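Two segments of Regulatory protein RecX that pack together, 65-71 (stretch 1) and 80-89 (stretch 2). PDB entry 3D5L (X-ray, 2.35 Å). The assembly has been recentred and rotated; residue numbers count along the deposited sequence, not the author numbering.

Stretch 1 65-71: SRMLDYL
Stretch 2 80-89: DIVKKLKEID

Packing of two helical segments of RecX through Met67, Lys84 and Tyr70, the residues that cover the most surface. Residues 65-70 continue a helix begun earlier in the chain (phi/psi near -65/-35), with Tyr70 N hydrogen-bonded to Arg66 O and Leu71 N to Met67 O, both at 2.9 Å; Leu71 has -76/-16. Residues 80-87 are the last part of a second helix (phi/psi near -66/-42), with backbone hydrogen bonds from Lys84 N to Asp80 O and Leu85 N to Ile81 O at 2.8 Å; Ile88 (-97/29) is the first residue to leave helical geometry, and Asp89 follows at 43/63. The helix directions differ by 128°, the axes approach to 11.0 Å, and the nearest CA atoms are those of Met67 and Ile81, 7.2 Å apart. The contact buries 472 Å² and has no direct hydrogen bond across it.

Met67 (chi m, m, p) starts sideways, but its end turns in, giving van der Waals packing: Met67 CG lies 3.6 Å from Leu85 CD2 (Leu85 m, t), Met67 SD 4.1 Å from Ile81 CG2 (Ile81 m, m), and Met67 CE 3.6 Å from Lys84 CD, in the aliphatic part of that chain, and 4.2 Å from Ile88 CD1 (Ile88 p, t).

Tyr70 (chi1 t, chi2 54°) points toward the second helix. Lys84 CG sits 3.3 Å from the centroid of the Tyr70 ring, 12° off its normal, a CH-pi contact over one face, while Ile81 CD1 meets the ring edge at 3.7 Å from Tyr70 CD2. Ile81 CD1 also reaches Leu71 CG (4.0 Å; Leu71 m, t). One water bridges the helices, 2.6 Å from Tyr70 OH and donating to Asp80 O at 2.9 Å.

Lys84 leaves CB between wells (chi1 -137°), then runs m, t, t past Tyr70 and Met67. Lys84 NZ ends 3.9 Å from Arg66 NH2, two like charges, so this approach is not a salt bridge; Arg66 (m, t, p, chi4 178°) has Ile88 CG2 over one guanidinium face, 4.1 Å from Arg66 NH2.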

# COMPACT_ATOMS: atom_id res chain seq x y z
N SER A 65 6.04 -13.77 -3.99
CA SER A 65 7.46 -13.50 -3.69
C SER A 65 7.85 -12.11 -4.14
O SER A 65 8.52 -11.38 -3.41
CB SER A 65 8.37 -14.50 -4.41
OG SER A 65 8.09 -15.82 -4.00
N ARG A 66 7.44 -11.74 -5.35
CA ARG A 66 7.76 -10.42 -5.87
C ARG A 66 7.10 -9.30 -5.04
O ARG A 66 7.67 -8.21 -4.92
CB ARG A 66 7.36 -10.32 -7.33
CG ARG A 66 8.11 -11.29 -8.22
CD ARG A 66 8.10 -10.83 -9.66
NE ARG A 66 8.49 -9.43 -9.76
CZ ARG A 66 8.60 -8.77 -10.90
NH1 ARG A 66 8.34 -9.38 -12.05
NH2 ARG A 66 8.93 -7.48 -10.89
N MET A 67 5.91 -9.54 -4.48
CA MET A 67 5.30 -8.51 -3.65
C MET A 67 6.14 -8.42 -2.37
O MET A 67 6.22 -7.36 -1.76
CB MET A 67 3.83 -8.83 -3.32
CG MET A 67 2.85 -8.70 -4.49
SD MET A 67 3.00 -7.11 -5.41
CE MET A 67 4.38 -7.47 -6.56
N LEU A 68 6.77 -9.53 -1.97
CA LEU A 68 7.62 -9.53 -0.78
C LEU A 68 8.84 -8.65 -1.00
O LEU A 68 9.30 -7.99 -0.07
CB LEU A 68 8.10 -10.95 -0.41
CG LEU A 68 7.03 -11.92 0.09
CD1 LEU A 68 7.70 -13.16 0.68
CD2 LEU A 68 6.14 -11.22 1.13
N ASP A 69 9.36 -8.65 -2.22
CA ASP A 69 10.52 -7.81 -2.56
C ASP A 69 10.04 -6.35 -2.68
O ASP A 69 10.74 -5.43 -2.30
CB ASP A 69 11.15 -8.24 -3.89
CG ASP A 69 11.68 -9.66 -3.88
OD1 ASP A 69 12.26 -10.08 -2.85
OD2 ASP A 69 11.56 -10.36 -4.91
N TYR A 70 8.84 -6.16 -3.22
CA TYR A 70 8.26 -4.84 -3.40
C TYR A 70 8.06 -4.14 -2.06
O TYR A 70 8.31 -2.94 -1.91
CB TYR A 70 6.92 -4.98 -4.14
CG TYR A 70 6.19 -3.67 -4.37
CD1 TYR A 70 6.83 -2.60 -5.01
CD2 TYR A 70 4.87 -3.49 -3.95
CE1 TYR A 70 6.17 -1.39 -5.23
CE2 TYR A 70 4.20 -2.28 -4.16
CZ TYR A 70 4.86 -1.24 -4.80
OH TYR A 70 4.24 -0.03 -5.00
N LEU A 71 7.61 -4.91 -1.08
CA LEU A 71 7.37 -4.41 0.26
C LEU A 71 8.67 -4.20 1.04
O LEU A 71 8.68 -3.50 2.05
CB LEU A 71 6.47 -5.38 1.01
CG LEU A 71 4.98 -5.34 0.66
CD1 LEU A 71 4.33 -6.72 0.86
CD2 LEU A 71 4.30 -4.27 1.54
N ASP A 80 -1.58 0.04 -3.38
CA ASP A 80 -0.27 0.07 -4.02
C ASP A 80 0.05 -1.35 -4.47
O ASP A 80 0.59 -1.57 -5.55
CB ASP A 80 0.83 0.53 -3.06
CG ASP A 80 0.81 2.03 -2.81
OD1 ASP A 80 0.32 2.79 -3.69
OD2 ASP A 80 1.30 2.46 -1.74
N ILE A 81 -0.30 -2.32 -3.62
CA ILE A 81 -0.07 -3.72 -3.93
C ILE A 81 -0.91 -4.17 -5.13
O ILE A 81 -0.41 -4.86 -6.01
CB ILE A 81 -0.41 -4.60 -2.73
CG1 ILE A 81 0.46 -4.19 -1.53
CG2 ILE A 81 -0.22 -6.07 -3.08
CD1 ILE A 81 1.95 -4.29 -1.79
N VAL A 82 -2.18 -3.78 -5.13
CA VAL A 82 -3.12 -4.10 -6.21
C VAL A 82 -2.62 -3.48 -7.51
O VAL A 82 -2.57 -4.13 -8.55
CB VAL A 82 -4.53 -3.51 -5.91
CG1 VAL A 82 -5.41 -3.57 -7.14
CG2 VAL A 82 -5.17 -4.27 -4.76
N LYS A 83 -2.24 -2.21 -7.43
CA LYS A 83 -1.73 -1.49 -8.58
C LYS A 83 -0.45 -2.14 -9.07
O LYS A 83 -0.16 -2.15 -10.27
CB LYS A 83 -1.50 -0.03 -8.17
CG LYS A 83 -1.19 0.91 -9.30
CD LYS A 83 -1.35 2.36 -8.86
CE LYS A 83 -0.99 3.31 -9.99
NZ LYS A 83 -1.79 2.99 -11.23
N LYS A 84 0.32 -2.69 -8.14
CA LYS A 84 1.58 -3.35 -8.46
C LYS A 84 1.38 -4.71 -9.12
O LYS A 84 2.09 -5.08 -10.04
CB LYS A 84 2.41 -3.54 -7.19
CG LYS A 84 3.88 -3.20 -7.35
CD LYS A 84 4.68 -4.26 -8.07
CE LYS A 84 6.09 -3.72 -8.31
NZ LYS A 84 7.02 -4.69 -8.95
N LEU A 85 0.40 -5.48 -8.63
CA LEU A 85 0.13 -6.79 -9.19
C LEU A 85 -0.41 -6.59 -10.59
O LEU A 85 -0.10 -7.37 -11.50
CB LEU A 85 -0.88 -7.54 -8.33
CG LEU A 85 -0.29 -8.04 -7.01
CD1 LEU A 85 -1.40 -8.50 -6.09
CD2 LEU A 85 0.71 -9.16 -7.29
N LYS A 86 -1.22 -5.55 -10.76
CA LYS A 86 -1.77 -5.23 -12.07
C LYS A 86 -0.62 -4.82 -12.99
O LYS A 86 -0.58 -5.23 -14.15
CB LYS A 86 -2.79 -4.09 -11.95
CG LYS A 86 -4.11 -4.48 -11.29
CD LYS A 86 -5.14 -3.35 -11.35
CE LYS A 86 -6.59 -3.90 -11.24
NZ LYS A 86 -7.31 -3.52 -9.98
N GLU A 87 0.32 -4.03 -12.47
CA GLU A 87 1.46 -3.58 -13.26
C GLU A 87 2.28 -4.73 -13.87
O GLU A 87 2.71 -4.64 -15.02
CB GLU A 87 2.38 -2.69 -12.41
CG GLU A 87 3.59 -2.12 -13.15
CD GLU A 87 4.37 -1.08 -12.33
OE1 GLU A 87 3.78 -0.03 -11.98
OE2 GLU A 87 5.57 -1.32 -12.04
N ILE A 88 2.49 -5.81 -13.13
CA ILE A 88 3.26 -6.93 -13.68
C ILE A 88 2.35 -8.01 -14.25
O ILE A 88 2.69 -9.20 -14.28
CB ILE A 88 4.23 -7.55 -12.63
CG1 ILE A 88 3.45 -8.19 -11.49
CG2 ILE A 88 5.15 -6.46 -12.08
CD1 ILE A 88 4.32 -8.99 -10.52
N ASP A 89 1.18 -7.57 -14.69
CA ASP A 89 0.15 -8.42 -15.29
C ASP A 89 -0.10 -9.75 -14.57
O ASP A 89 0.09 -10.83 -15.13
CB ASP A 89 0.49 -8.68 -16.75
CG ASP A 89 -0.68 -9.26 -17.52
OD1 ASP A 89 -1.80 -8.70 -17.43
OD2 ASP A 89 -0.48 -10.29 -18.21
O HOH W 1 2.40 0.27 -6.80